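Local coordinates for extracellular solute-binding protein (Bordetella parapertussis, PDB 3PU5) that probably captures a small solute, perhaps a polyamine, outside the cytoplasmic membrane as the binding component of a transport system, at residues Tyr110-Ile122 against Leu202-Asp214. Residues are numbered along the deposited sequence; the frame is centred on the assembly and turned at random.
Sequences YSSVGIAYRPDKI and LTSGEGAIGPGWD
Extended at chi2 (-174°) and bent at chi3 (69°), R118 runs along L202 in the opposite sense, bringing its guanidinium to the last turn of helix 197-204. There NH2 donates to L202 O at 2.8 Å, a bond that lies in both the carbonyl plane and the guanidinium plane. The same oxygen also accepts from G205 N, where the chain leaves the helix. NE and NH1 grip D120 side-on, one nitrogen to each carboxylate oxygen, and this second partner fixes the rotation of the flat group. At the far end, with CG1 anti to the backbone N (chi1 -179°), V113 turns CG2 over one face of the W213 ring, offset toward the rim and 3.4 Å from NE1, while the indole N-H donates to a water at the ring edge.

Between these ends, strands 111-117 and 209-213 pair in an antiparallel sheet, consistent with the type II periplasmic-binding-protein fold of this family. G114 with G212 and A116 with G210 form the hydrogen-bonded pairs, two bonds each; the shortest, A116 N to G210 O, is 2.8 Å. G212 carries no side chain where a beta carbon would collide with A116 CB; that methyl meets L202 CD1 at 3.5 Å, tighter than usual. On the face carrying Y117 and I209, I115 CG2 lies 3.6 Å from I209 CG1, while the I122 side chain runs roughly perpendicular to that of I209, its CD1 meeting I209 CB; F132 of helix 129-138 packs on both I115 and I209.

Beyond the last strand pair, D214 OD1 accepts from S112 N at 3.0 Å, met from above the carboxylate plane, and D214 N returns a bond to S112 O. A water donates to D214 OD2 and Y110 O and also bonds S112 OG, whose further partner is S239.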
loop_
_atom_site.group_PDB
_atom_site.type_symbol
_atom_site.label_atom_id
_atom_site.label_comp_id
_atom_site.label_asym_id
_atom_site.label_seq_id
_atom_site.Cartn_x
_atom_site.Cartn_y
_atom_site.Cartn_z
ATOM N N TYR A 110 -4.825 -2.631 -1.446
ATOM C CA TYR A 110 -4.263 -1.619 -0.556
ATOM C C TYR A 110 -3.916 -2.225 0.809
ATOM O O TYR A 110 -4.663 -3.042 1.346
ATOM C CB TYR A 110 -5.164 -0.358 -0.462
ATOM C CG TYR A 110 -6.515 -0.559 0.197
ATOM C CD1 TYR A 110 -6.649 -0.489 1.574
ATOM C CD2 TYR A 110 -7.663 -0.808 -0.564
ATOM C CE1 TYR A 110 -7.876 -0.670 2.181
ATOM C CE2 TYR A 110 -8.896 -1.000 0.044
ATOM C CZ TYR A 110 -8.994 -0.934 1.414
ATOM O OH TYR A 110 -10.206 -1.123 2.039
ATOM N N SER A 111 -2.742 -1.874 1.324
ATOM C CA SER A 111 -2.394 -2.173 2.713
ATOM C C SER A 111 -2.366 -0.855 3.465
ATOM O O SER A 111 -2.020 0.179 2.883
ATOM C CB SER A 111 -1.048 -2.900 2.819
ATOM O OG SER A 111 0.017 -2.072 2.400
ATOM N N SER A 112 -2.744 -0.883 4.745
ATOM C CA SER A 112 -3.052 0.346 5.475
ATOM C C SER A 112 -2.228 0.533 6.738
ATOM O O SER A 112 -2.201 -0.345 7.605
ATOM C CB SER A 112 -4.538 0.373 5.863
ATOM O OG SER A 112 -5.351 0.224 4.725
ATOM N N VAL A 113 -1.576 1.687 6.846
ATOM C CA VAL A 113 -0.884 2.045 8.072
ATOM C C VAL A 113 -1.865 2.652 9.069
ATOM O O VAL A 113 -2.532 3.653 8.780
ATOM C CB VAL A 113 0.276 3.022 7.827
ATOM C CG1 VAL A 113 0.985 3.339 9.151
ATOM C CG2 VAL A 113 1.264 2.426 6.824
ATOM N N GLY A 114 -1.966 2.014 10.231
ATOM C CA GLY A 114 -2.750 2.534 11.324
ATOM C C GLY A 114 -1.843 2.591 12.535
ATOM O O GLY A 114 -0.632 2.786 12.399
ATOM N N ILE A 115 -2.426 2.405 13.714
ATOM C CA ILE A 115 -1.662 2.428 14.959
ATOM C C ILE A 115 -1.716 1.057 15.629
ATOM O O ILE A 115 -2.797 0.581 15.996
ATOM C CB ILE A 115 -2.212 3.489 15.913
ATOM C CG1 ILE A 115 -2.192 4.861 15.229
ATOM C CG2 ILE A 115 -1.411 3.510 17.227
ATOM C CD1 ILE A 115 -3.335 5.779 15.645
ATOM N N ALA A 116 -0.555 0.414 15.763
ATOM C CA ALA A 116 -0.481 -0.895 16.404
ATOM C C ALA A 116 0.001 -0.764 17.846
ATOM O O ALA A 116 0.870 0.056 18.140
ATOM C CB ALA A 116 0.433 -1.827 15.604
ATOM N N TYR A 117 -0.552 -1.570 18.746
ATOM C CA TYR A 117 -0.229 -1.423 20.163
ATOM C C TYR A 117 -0.420 -2.719 20.974
ATOM O O TYR A 117 -1.008 -3.690 20.498
ATOM C CB TYR A 117 -1.061 -0.287 20.782
ATOM C CG TYR A 117 -2.518 -0.659 21.009
ATOM C CD1 TYR A 117 -3.456 -0.568 19.983
ATOM C CD2 TYR A 117 -2.951 -1.111 22.251
ATOM C CE1 TYR A 117 -4.793 -0.928 20.189
ATOM C CE2 TYR A 117 -4.273 -1.474 22.467
ATOM C CZ TYR A 117 -5.185 -1.379 21.441
ATOM O OH TYR A 117 -6.490 -1.732 21.683
ATOM N N ARG A 118 0.095 -2.713 22.202
ATOM C CA ARG A 118 -0.095 -3.805 23.151
ATOM C C ARG A 118 -1.169 -3.421 24.159
ATOM O O ARG A 118 -0.975 -2.498 24.950
ATOM C CB ARG A 118 1.206 -4.075 23.906
ATOM C CG ARG A 118 2.238 -4.874 23.138
ATOM C CD ARG A 118 3.417 -5.205 24.039
ATOM N NE ARG A 118 3.059 -6.156 25.091
ATOM C CZ ARG A 118 3.522 -7.401 25.161
ATOM N NH1 ARG A 118 3.143 -8.200 26.153
ATOM N NH2 ARG A 118 4.376 -7.842 24.243
ATOM N N PRO A 119 -2.316 -4.115 24.134
ATOM C CA PRO A 119 -3.377 -3.767 25.088
ATOM C C PRO A 119 -2.910 -3.845 26.545
ATOM O O PRO A 119 -3.446 -3.135 27.392
ATOM C CB PRO A 119 -4.454 -4.823 24.821
ATOM C CG PRO A 119 -4.233 -5.225 23.367
ATOM C CD PRO A 119 -2.739 -5.146 23.165
ATOM N N ASP A 120 -1.918 -4.683 26.836
ATOM C CA ASP A 120 -1.468 -4.831 28.219
ATOM C C ASP A 120 -0.598 -3.662 28.675
ATOM O O ASP A 120 -0.257 -3.545 29.852
ATOM C CB ASP A 120 -0.783 -6.188 28.458
ATOM C CG ASP A 120 0.617 -6.267 27.875
ATOM O OD1 ASP A 120 1.280 -7.303 28.106
ATOM O OD2 ASP A 120 1.060 -5.317 27.192
ATOM N N LYS A 121 -0.265 -2.780 27.740
ATOM C CA LYS A 121 0.490 -1.586 28.075
ATOM C C LYS A 121 -0.397 -0.358 27.960
ATOM O O LYS A 121 -0.199 0.640 28.654
ATOM C CB LYS A 121 1.708 -1.468 27.162
ATOM C CG LYS A 121 2.935 -2.201 27.705
ATOM C CD LYS A 121 3.896 -1.208 28.355
ATOM C CE LYS A 121 4.521 -1.740 29.642
ATOM N NZ LYS A 121 3.662 -1.445 30.842
ATOM N N ILE A 122 -1.392 -0.454 27.083
ATOM C CA ILE A 122 -2.283 0.653 26.783
ATOM C C ILE A 122 -3.706 0.125 26.656
ATOM O O ILE A 122 -4.151 -0.265 25.575
ATOM C CB ILE A 122 -1.854 1.338 25.479
ATOM C CG1 ILE A 122 -0.342 1.585 25.500
ATOM C CG2 ILE A 122 -2.623 2.627 25.277
ATOM C CD1 ILE A 122 0.181 2.245 24.257
ATOM N N LEU A 202 6.504 -4.897 19.099
ATOM C CA LEU A 202 5.350 -5.073 19.982
ATOM C C LEU A 202 5.374 -6.419 20.705
ATOM O O LEU A 202 5.188 -6.466 21.918
ATOM C CB LEU A 202 4.027 -4.916 19.216
ATOM C CG LEU A 202 3.740 -3.485 18.745
ATOM C CD1 LEU A 202 2.530 -3.452 17.827
ATOM C CD2 LEU A 202 3.570 -2.524 19.924
ATOM N N THR A 203 5.599 -7.500 19.956
ATOM C CA THR A 203 5.542 -8.855 20.528
ATOM C C THR A 203 6.732 -9.204 21.423
ATOM O O THR A 203 6.625 -10.066 22.295
ATOM C CB THR A 203 5.388 -9.946 19.448
ATOM O OG1 THR A 203 6.513 -9.917 18.568
ATOM C CG2 THR A 203 4.116 -9.742 18.652
ATOM N N SER A 204 7.856 -8.524 21.215
ATOM C CA SER A 204 9.037 -8.725 22.039
ATOM C C SER A 204 8.859 -8.038 23.378
ATOM O O SER A 204 9.565 -8.340 24.340
ATOM C CB SER A 204 10.280 -8.166 21.346
ATOM O OG SER A 204 10.269 -6.746 21.312
ATOM N N GLY A 205 7.911 -7.105 23.423
ATOM C CA GLY A 205 7.688 -6.287 24.597
ATOM C C GLY A 205 8.505 -5.007 24.603
ATOM O O GLY A 205 8.335 -4.175 25.491
ATOM N N GLU A 206 9.402 -4.840 23.632
ATOM C CA GLU A 206 10.249 -3.646 23.617
ATOM C C GLU A 206 9.432 -2.377 23.347
ATOM O O GLU A 206 9.653 -1.334 23.969
ATOM C CB GLU A 206 11.427 -3.765 22.632
ATOM C CG GLU A 206 12.467 -2.652 22.842
ATOM C CD GLU A 206 13.718 -2.760 21.965
ATOM O OE1 GLU A 206 13.678 -3.406 20.892
ATOM O OE2 GLU A 206 14.752 -2.166 22.349
ATOM N N GLY A 207 8.475 -2.473 22.434
ATOM C CA GLY A 207 7.664 -1.327 22.079
ATOM C C GLY A 207 6.241 -1.471 22.586
ATOM O O GLY A 207 5.756 -2.590 22.776
ATOM N N ALA A 208 5.573 -0.341 22.818
ATOM C CA ALA A 208 4.201 -0.365 23.319
ATOM C C ALA A 208 3.207 0.055 22.243
ATOM O O ALA A 208 2.075 -0.417 22.224
ATOM C CB ALA A 208 4.064 0.532 24.552
ATOM N N ILE A 209 3.641 0.937 21.343
ATOM C CA ILE A 209 2.748 1.522 20.354
ATOM C C ILE A 209 3.540 2.218 19.246
ATOM O O ILE A 209 4.661 2.672 19.460
ATOM C CB ILE A 209 1.796 2.525 21.049
ATOM C CG1 ILE A 209 0.701 3.030 20.101
ATOM C CG2 ILE A 209 2.581 3.692 21.669
ATOM C CD1 ILE A 209 -0.438 3.713 20.831
ATOM N N GLY A 210 2.955 2.300 18.061
ATOM C CA GLY A 210 3.581 2.979 16.947
ATOM C C GLY A 210 2.842 2.598 15.684
ATOM O O GLY A 210 1.918 1.789 15.740
ATOM N N PRO A 211 3.228 3.188 14.541
ATOM C CA PRO A 211 2.539 2.868 13.283
ATOM C C PRO A 211 2.790 1.425 12.842
ATOM O O PRO A 211 3.904 0.922 12.992
ATOM C CB PRO A 211 3.146 3.863 12.282
ATOM C CG PRO A 211 3.697 5.001 13.154
ATOM C CD PRO A 211 4.203 4.280 14.378
ATOM N N GLY A 212 1.753 0.776 12.317
ATOM C CA GLY A 212 1.850 -0.600 11.872
ATOM C C GLY A 212 0.809 -0.907 10.808
ATOM O O GLY A 212 -0.172 -0.168 10.641
ATOM N N TRP A 213 1.017 -2.008 10.094
ATOM C CA TRP A 213 0.144 -2.374 8.986
ATOM C C TRP A 213 -1.032 -3.209 9.458
ATOM O O TRP A 213 -0.895 -4.035 10.365
ATOM C CB TRP A 213 0.948 -3.080 7.884
ATOM C CG TRP A 213 1.761 -2.075 7.131
ATOM C CD1 TRP A 213 1.416 -1.447 5.972
ATOM C CD2 TRP A 213 3.018 -1.518 7.531
ATOM N NE1 TRP A 213 2.388 -0.549 5.611
ATOM C CE2 TRP A 213 3.386 -0.574 6.554
ATOM C CE3 TRP A 213 3.880 -1.738 8.616
ATOM C CZ2 TRP A 213 4.569 0.156 6.626
ATOM C CZ3 TRP A 213 5.066 -1.010 8.686
ATOM C CH2 TRP A 213 5.395 -0.075 7.696
ATOM N N ASP A 214 -2.195 -2.979 8.859
ATOM C CA ASP A 214 -3.389 -3.707 9.283
ATOM C C ASP A 214 -3.218 -5.219 9.145
ATOM O O ASP A 214 -3.346 -5.943 10.128
ATOM C CB ASP A 214 -4.678 -3.206 8.600
ATOM C CG ASP A 214 -4.621 -3.256 7.069
ATOM O OD1 ASP A 214 -3.524 -3.181 6.462
ATOM O OD2 ASP A 214 -5.702 -3.356 6.462
HETATM O O HOH W 1 -5.791 -2.316 4.053
HETATM O O HOH W 2 1.254 0.761 3.233
#